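Multicopper oxidase type 1 from Nitrosomonas europaea probably oxidises substrates through its bound copper ions, as a two-domain, laccase-like multicopper blue protein. Local coordinates of one contact, PDB 3G5W (chain A, 1.90 Å), residues 191-196 and 233-238, beside the matching contact of the related multicopper oxidase from Uncultured bacterium, PDB 4E9V (chain B, 1.80 Å), residues 192-197 and 234-239. Both blocks share one frame: the second was fitted to the first on N, CA, C and O of the twelve residues, RMSD 0.48 Å. Numbering follows each deposited sequence.

Structure 1 (3G5W); sequences RLIGAG and GERYDV.
Leu192 and Tyr236 form an antiparallel hydrogen-bonded pair, flanked by the non-hydrogen-bonded pairs Arg191 with Asp237 and Ile193 with Arg235, where strands 187-194 and 235-241 run side by side in a six-stranded sheet of the second cupredoxin-like domain. Leu192 N donates to Tyr236 O at 2.8 Å, and past these pairs Gly233 N donates to Gly194 O at 2.8 Å. On the face of Leu192 and Tyr236, Leu192 CD1 meets Val238 CG2 at 4.0 Å; chi1 of Val238 (-178°) sets CG2 beside its backbone N. On the other face Ile193 CG1 lies 3.7 Å from Arg235 CG. The bent Arg235 chain brings NH1 to Gly233 O at 2.9 Å, while NH2 forms a salt bridge with Asp226 of a neighbouring subunit. Arg191 NH1 and Asp237 OD1, 3.6 Å apart, form a salt bridge of charges only, the oxygen lying well out of the guanidinium plane; Asp138 is the stronger partner of Arg191, Arg189 that of Asp237.

Structure 2 (4E9V); sequences RFFGAG and GERYDV.
Phe193 and Tyr237 form an antiparallel hydrogen-bonded pair, flanked by the non-hydrogen-bonded pairs Arg192 with Asp238 and Phe194 with Arg236. Phe193 N donates to Tyr237 O at 2.9 Å, and past these pairs Gly234 N donates to Gly195 O at 2.9 Å. On the face of Phe193 and Tyr237, Phe193 CE2 meets Val239 CG1 at 3.9 Å; chi1 of Val239 (-54°) sets CG1 beside its backbone N. On the other face Phe194 CD1 lies 3.5 Å from Arg236 CG, the ring meeting the aliphatic part of the arginine chain. The bent Arg236 chain brings NH1 to Gly234 O at 2.9 Å, while NH2 forms a salt bridge with Asp227 of a neighbouring subunit. Arg192 NH1 and Asp238 OD2, a long 3.9 Å apart, form a salt bridge of charges only, the oxygen lying well out of the guanidinium plane; Asp139 is the stronger partner of Arg192, Lys190 that of Asp238.

What differs
Both structures keep the antiparallel ladder, including the bonds Leu192(A) N to Tyr236(A) O and Phe193(B) N to Tyr237(B) O, and the salt bridge of Arg191(A) with Asp237(A) recurs between Arg192(B) and Asp238(B). The side chains of Arg235(A), Tyr236(A) and Asp237(A) and their counterparts hold their places. Where Leu192(A) is exchanged for Phe193(B), the CB atoms coincide and the two CG atoms lie 0.5 Å apart; CD1 of Leu192(A) falls near CD2 of Phe193(B). The ring then carries CE1, CE2 and CZ further, into places that Leu192(A) does not fill, while the touch on Val238(A) and on Val239(B) is kept. On the other face, Phe194(B) stands in the place of Ile193(A), with CB atoms 0.7 Å apart after superposition. CG1 of Ile193(A) is matched by CG of Phe194(B), but CG2 of Ile193(A) has no counterpart in Phe194(B), and CE2 of Phe194(B) none in Ile193(A); the touch on Arg235(A) and on Arg236(B) is kept. The models of Val238(A) and Val239(B) differ in chi1, -178° against -54°: CG1(B) lies near CG2(A), and the place of CG1(A) is left. The CA atoms of Val238(A) and Val239(B) stand 0.9 Å and their carbonyl O atoms 1.3 Å apart, and the CA atoms of Gly196(A) and Gly197(B) 1.0 Å apart after superposition.

Structure 1 (3G5W)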
loop_
_atom_site.group_PDB
_atom_site.type_symbol
_atom_site.label_atom_id
_atom_site.label_comp_id
_atom_site.label_asym_id
_atom_site.label_seq_id
_atom_site.Cartn_x
_atom_site.Cartn_y
_atom_site.Cartn_z
ATOM N N ARG A 191 -5.257 3.201 -18.186
ATOM C CA ARG A 191 -4.754 1.880 -17.828
ATOM C C ARG A 191 -3.454 2.065 -17.039
ATOM O O ARG A 191 -2.392 2.309 -17.618
ATOM C CB ARG A 191 -4.557 1.029 -19.087
ATOM C CG ARG A 191 -5.832 0.868 -19.940
ATOM C CD ARG A 191 -5.553 0.054 -21.202
ATOM N NE ARG A 191 -6.742 -0.132 -22.045
ATOM C CZ ARG A 191 -7.394 -1.281 -22.195
ATOM N NH1 ARG A 191 -7.006 -2.377 -21.549
ATOM N NH2 ARG A 191 -8.448 -1.337 -23.008
ATOM N N LEU A 192 -3.558 1.996 -15.711
ATOM C CA LEU A 192 -2.419 2.238 -14.831
ATOM C C LEU A 192 -1.688 0.929 -14.592
ATOM O O LEU A 192 -2.303 -0.066 -14.218
ATOM C CB LEU A 192 -2.879 2.827 -13.484
ATOM C CG LEU A 192 -3.810 4.050 -13.479
ATOM C CD1 LEU A 192 -4.152 4.448 -12.043
ATOM C CD2 LEU A 192 -3.206 5.225 -14.247
ATOM N N ILE A 193 -0.376 0.933 -14.816
ATOM C CA ILE A 193 0.443 -0.261 -14.622
ATOM C C ILE A 193 1.559 0.048 -13.628
ATOM O O ILE A 193 2.328 0.986 -13.823
ATOM C CB ILE A 193 1.012 -0.812 -15.968
ATOM C CG1 ILE A 193 -0.126 -1.013 -16.994
ATOM C CG2 ILE A 193 1.774 -2.129 -15.723
ATOM C CD1 ILE A 193 0.327 -1.351 -18.422
ATOM N N GLY A 194 1.604 -0.724 -12.544
ATOM C CA GLY A 194 2.620 -0.560 -11.509
ATOM C C GLY A 194 3.896 -1.283 -11.901
ATOM O O GLY A 194 4.155 -2.400 -11.455
ATOM N N ALA A 195 4.684 -0.640 -12.753
ATOM C CA ALA A 195 5.918 -1.233 -13.263
ATOM C C ALA A 195 7.074 -1.064 -12.280
ATOM O O ALA A 195 8.112 -1.728 -12.411
ATOM C CB ALA A 195 6.266 -0.632 -14.628
ATOM N N GLY A 196 6.876 -0.209 -11.278
ATOM C CA GLY A 196 7.938 0.179 -10.358
ATOM C C GLY A 196 8.019 -0.602 -9.066
ATOM O O GLY A 196 7.279 -1.568 -8.856
ATOM N N GLY A 233 3.274 -4.541 -9.825
ATOM C CA GLY A 233 2.659 -5.695 -10.484
ATOM C C GLY A 233 1.169 -5.557 -10.764
ATOM O O GLY A 233 0.650 -6.197 -11.677
ATOM N N GLU A 234 0.481 -4.733 -9.974
ATOM C CA GLU A 234 -0.961 -4.504 -10.157
ATOM C C GLU A 234 -1.245 -3.655 -11.386
ATOM O O GLU A 234 -0.412 -2.852 -11.803
ATOM C CB GLU A 234 -1.565 -3.804 -8.940
ATOM C CG GLU A 234 -1.486 -4.583 -7.646
ATOM C CD GLU A 234 -2.347 -3.958 -6.567
ATOM O OE1 GLU A 234 -1.942 -2.909 -6.006
ATOM O OE2 GLU A 234 -3.440 -4.509 -6.297
ATOM N N ARG A 235 -2.431 -3.847 -11.964
ATOM C CA ARG A 235 -2.955 -2.918 -12.948
ATOM C C ARG A 235 -4.352 -2.520 -12.527
ATOM O O ARG A 235 -5.121 -3.357 -12.048
ATOM C CB ARG A 235 -3.007 -3.533 -14.349
ATOM C CG ARG A 235 -1.645 -3.744 -15.017
ATOM C CD ARG A 235 -1.019 -5.062 -14.598
ATOM N NE ARG A 235 -1.767 -6.201 -15.117
ATOM C CZ ARG A 235 -1.910 -7.360 -14.488
ATOM N NH1 ARG A 235 -1.364 -7.550 -13.289
ATOM N NH2 ARG A 235 -2.621 -8.330 -15.055
ATOM N N TYR A 236 -4.664 -1.239 -12.708
ATOM C CA TYR A 236 -6.013 -0.732 -12.525
ATOM C C TYR A 236 -6.441 0.055 -13.753
ATOM O O TYR A 236 -5.698 0.914 -14.227
ATOM C CB TYR A 236 -6.087 0.155 -11.281
ATOM C CG TYR A 236 -6.040 -0.634 -9.992
ATOM C CD1 TYR A 236 -7.189 -1.235 -9.483
ATOM C CD2 TYR A 236 -4.847 -0.793 -9.287
ATOM C CE1 TYR A 236 -7.159 -1.970 -8.300
ATOM C CE2 TYR A 236 -4.804 -1.528 -8.097
ATOM C CZ TYR A 236 -5.965 -2.109 -7.610
ATOM O OH TYR A 236 -5.942 -2.843 -6.440
ATOM N N ASP A 237 -7.632 -0.252 -14.271
ATOM C CA ASP A 237 -8.251 0.578 -15.303
ATOM C C ASP A 237 -9.221 1.541 -14.642
ATOM O O ASP A 237 -10.176 1.126 -13.971
ATOM C CB ASP A 237 -8.980 -0.266 -16.360
ATOM C CG ASP A 237 -8.035 -1.165 -17.158
ATOM O OD1 ASP A 237 -8.313 -1.406 -18.349
ATOM O OD2 ASP A 237 -7.025 -1.651 -16.601
ATOM N N VAL A 238 -8.968 2.826 -14.839
ATOM C CA VAL A 238 -9.785 3.876 -14.253
ATOM C C VAL A 238 -10.537 4.578 -15.370
ATOM O O VAL A 238 -9.923 5.085 -16.316
ATOM C CB VAL A 238 -8.930 4.892 -13.466
ATOM C CG1 VAL A 238 -9.814 5.951 -12.807
ATOM C CG2 VAL A 238 -8.089 4.178 -12.406
#

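Structure 2 (4E9V)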
loop_
_atom_site.group_PDB
_atom_site.type_symbol
_atom_site.label_atom_id
_atom_site.label_comp_id
_atom_site.label_asym_id
_atom_site.label_seq_id
_atom_site.Cartn_x
_atom_site.Cartn_y
_atom_site.Cartn_z
ATOM N N ARG B 192 -5.202 3.299 -18.042
ATOM C CA ARG B 192 -4.679 2.038 -17.508
ATOM C C ARG B 192 -3.404 2.320 -16.724
ATOM O O ARG B 192 -2.374 2.721 -17.289
ATOM C CB ARG B 192 -4.453 1.051 -18.649
ATOM C CG ARG B 192 -5.649 0.824 -19.568
ATOM C CD ARG B 192 -5.238 0.018 -20.787
ATOM N NE ARG B 192 -6.157 -0.013 -21.914
ATOM C CZ ARG B 192 -6.830 -1.097 -22.290
ATOM N NH1 ARG B 192 -6.700 -2.240 -21.621
ATOM N NH2 ARG B 192 -7.637 -1.032 -23.333
ATOM N N PHE B 193 -3.473 2.139 -15.401
ATOM C CA PHE B 193 -2.357 2.365 -14.503
ATOM C C PHE B 193 -1.578 1.052 -14.313
ATOM O O PHE B 193 -2.233 0.037 -14.071
ATOM C CB PHE B 193 -2.819 2.809 -13.122
ATOM C CG PHE B 193 -3.593 4.117 -13.046
ATOM C CD1 PHE B 193 -3.039 5.302 -13.509
ATOM C CD2 PHE B 193 -4.856 4.141 -12.491
ATOM C CE1 PHE B 193 -3.719 6.507 -13.421
ATOM C CE2 PHE B 193 -5.555 5.335 -12.400
ATOM C CZ PHE B 193 -4.981 6.504 -12.859
ATOM N N PHE B 194 -0.266 1.151 -14.398
ATOM C CA PHE B 194 0.586 -0.009 -14.145
ATOM C C PHE B 194 1.647 0.299 -13.081
ATOM O O PHE B 194 2.338 1.324 -13.112
ATOM C CB PHE B 194 1.329 -0.490 -15.373
ATOM C CG PHE B 194 0.596 -0.720 -16.663
ATOM C CD1 PHE B 194 0.704 -1.965 -17.279
ATOM C CD2 PHE B 194 -0.165 0.278 -17.257
ATOM C CE1 PHE B 194 0.070 -2.193 -18.487
ATOM C CE2 PHE B 194 -0.794 0.052 -18.469
ATOM C CZ PHE B 194 -0.661 -1.174 -19.084
ATOM N N GLY B 195 1.764 -0.642 -12.148
ATOM C CA GLY B 195 2.842 -0.621 -11.160
ATOM C C GLY B 195 4.055 -1.343 -11.736
ATOM O O GLY B 195 4.369 -2.473 -11.373
ATOM N N ALA B 196 4.747 -0.686 -12.664
ATOM C CA ALA B 196 5.838 -1.350 -13.377
ATOM C C ALA B 196 7.079 -1.481 -12.512
ATOM O O ALA B 196 7.731 -2.525 -12.499
ATOM C CB ALA B 196 6.100 -0.560 -14.660
ATOM N N GLY B 197 7.429 -0.458 -11.758
ATOM C CA GLY B 197 8.592 -0.439 -10.889
ATOM C C GLY B 197 8.306 -0.954 -9.483
ATOM O O GLY B 197 7.329 -1.672 -9.281
ATOM N N GLY B 234 3.314 -4.584 -9.703
ATOM C CA GLY B 234 2.671 -5.696 -10.364
ATOM C C GLY B 234 1.233 -5.428 -10.758
ATOM O O GLY B 234 0.705 -6.020 -11.704
ATOM N N GLU B 235 0.540 -4.534 -10.044
ATOM C CA GLU B 235 -0.877 -4.354 -10.298
ATOM C C GLU B 235 -1.197 -3.511 -11.529
ATOM O O GLU B 235 -0.389 -2.666 -11.930
ATOM C CB GLU B 235 -1.521 -3.611 -9.111
ATOM C CG GLU B 235 -1.315 -4.219 -7.725
ATOM C CD GLU B 235 -2.218 -3.485 -6.739
ATOM O OE1 GLU B 235 -1.729 -2.436 -6.260
ATOM O OE2 GLU B 235 -3.351 -3.906 -6.480
ATOM N N ARG B 236 -2.397 -3.693 -12.071
ATOM C CA ARG B 236 -2.966 -2.697 -12.983
ATOM C C ARG B 236 -4.355 -2.301 -12.486
ATOM O O ARG B 236 -5.086 -3.127 -11.922
ATOM C CB ARG B 236 -3.039 -3.204 -14.423
ATOM C CG ARG B 236 -1.659 -3.294 -15.075
ATOM C CD ARG B 236 -0.951 -4.600 -14.713
ATOM N NE ARG B 236 -1.670 -5.771 -15.206
ATOM C CZ ARG B 236 -1.824 -6.936 -14.587
ATOM N NH1 ARG B 236 -1.295 -7.167 -13.391
ATOM N NH2 ARG B 236 -2.528 -7.879 -15.201
ATOM N N TYR B 237 -4.704 -1.042 -12.690
ATOM C CA TYR B 237 -6.091 -0.608 -12.538
ATOM C C TYR B 237 -6.577 0.082 -13.813
ATOM O O TYR B 237 -5.819 0.917 -14.326
ATOM C CB TYR B 237 -6.240 0.355 -11.356
ATOM C CG TYR B 237 -6.036 -0.367 -10.028
ATOM C CD1 TYR B 237 -7.154 -0.876 -9.375
ATOM C CD2 TYR B 237 -4.777 -0.541 -9.469
ATOM C CE1 TYR B 237 -7.026 -1.544 -8.169
ATOM C CE2 TYR B 237 -4.646 -1.205 -8.255
ATOM C CZ TYR B 237 -5.768 -1.699 -7.623
ATOM O OH TYR B 237 -5.663 -2.365 -6.427
ATOM N N ASP B 238 -7.767 -0.253 -14.287
ATOM C CA ASP B 238 -8.342 0.514 -15.392
ATOM C C ASP B 238 -9.412 1.448 -14.820
ATOM O O ASP B 238 -10.227 0.984 -14.024
ATOM C CB ASP B 238 -9.011 -0.337 -16.453
ATOM C CG ASP B 238 -8.105 -1.261 -17.242
ATOM O OD1 ASP B 238 -6.935 -1.487 -16.868
ATOM O OD2 ASP B 238 -8.597 -1.784 -18.265
ATOM N N VAL B 239 -9.416 2.702 -15.251
ATOM C CA VAL B 239 -10.468 3.616 -14.801
ATOM C C VAL B 239 -11.118 4.308 -16.005
ATOM O O VAL B 239 -10.593 4.258 -17.114
ATOM C CB VAL B 239 -9.959 4.694 -13.832
ATOM C CG1 VAL B 239 -9.220 4.070 -12.641
ATOM C CG2 VAL B 239 -9.044 5.683 -14.543
#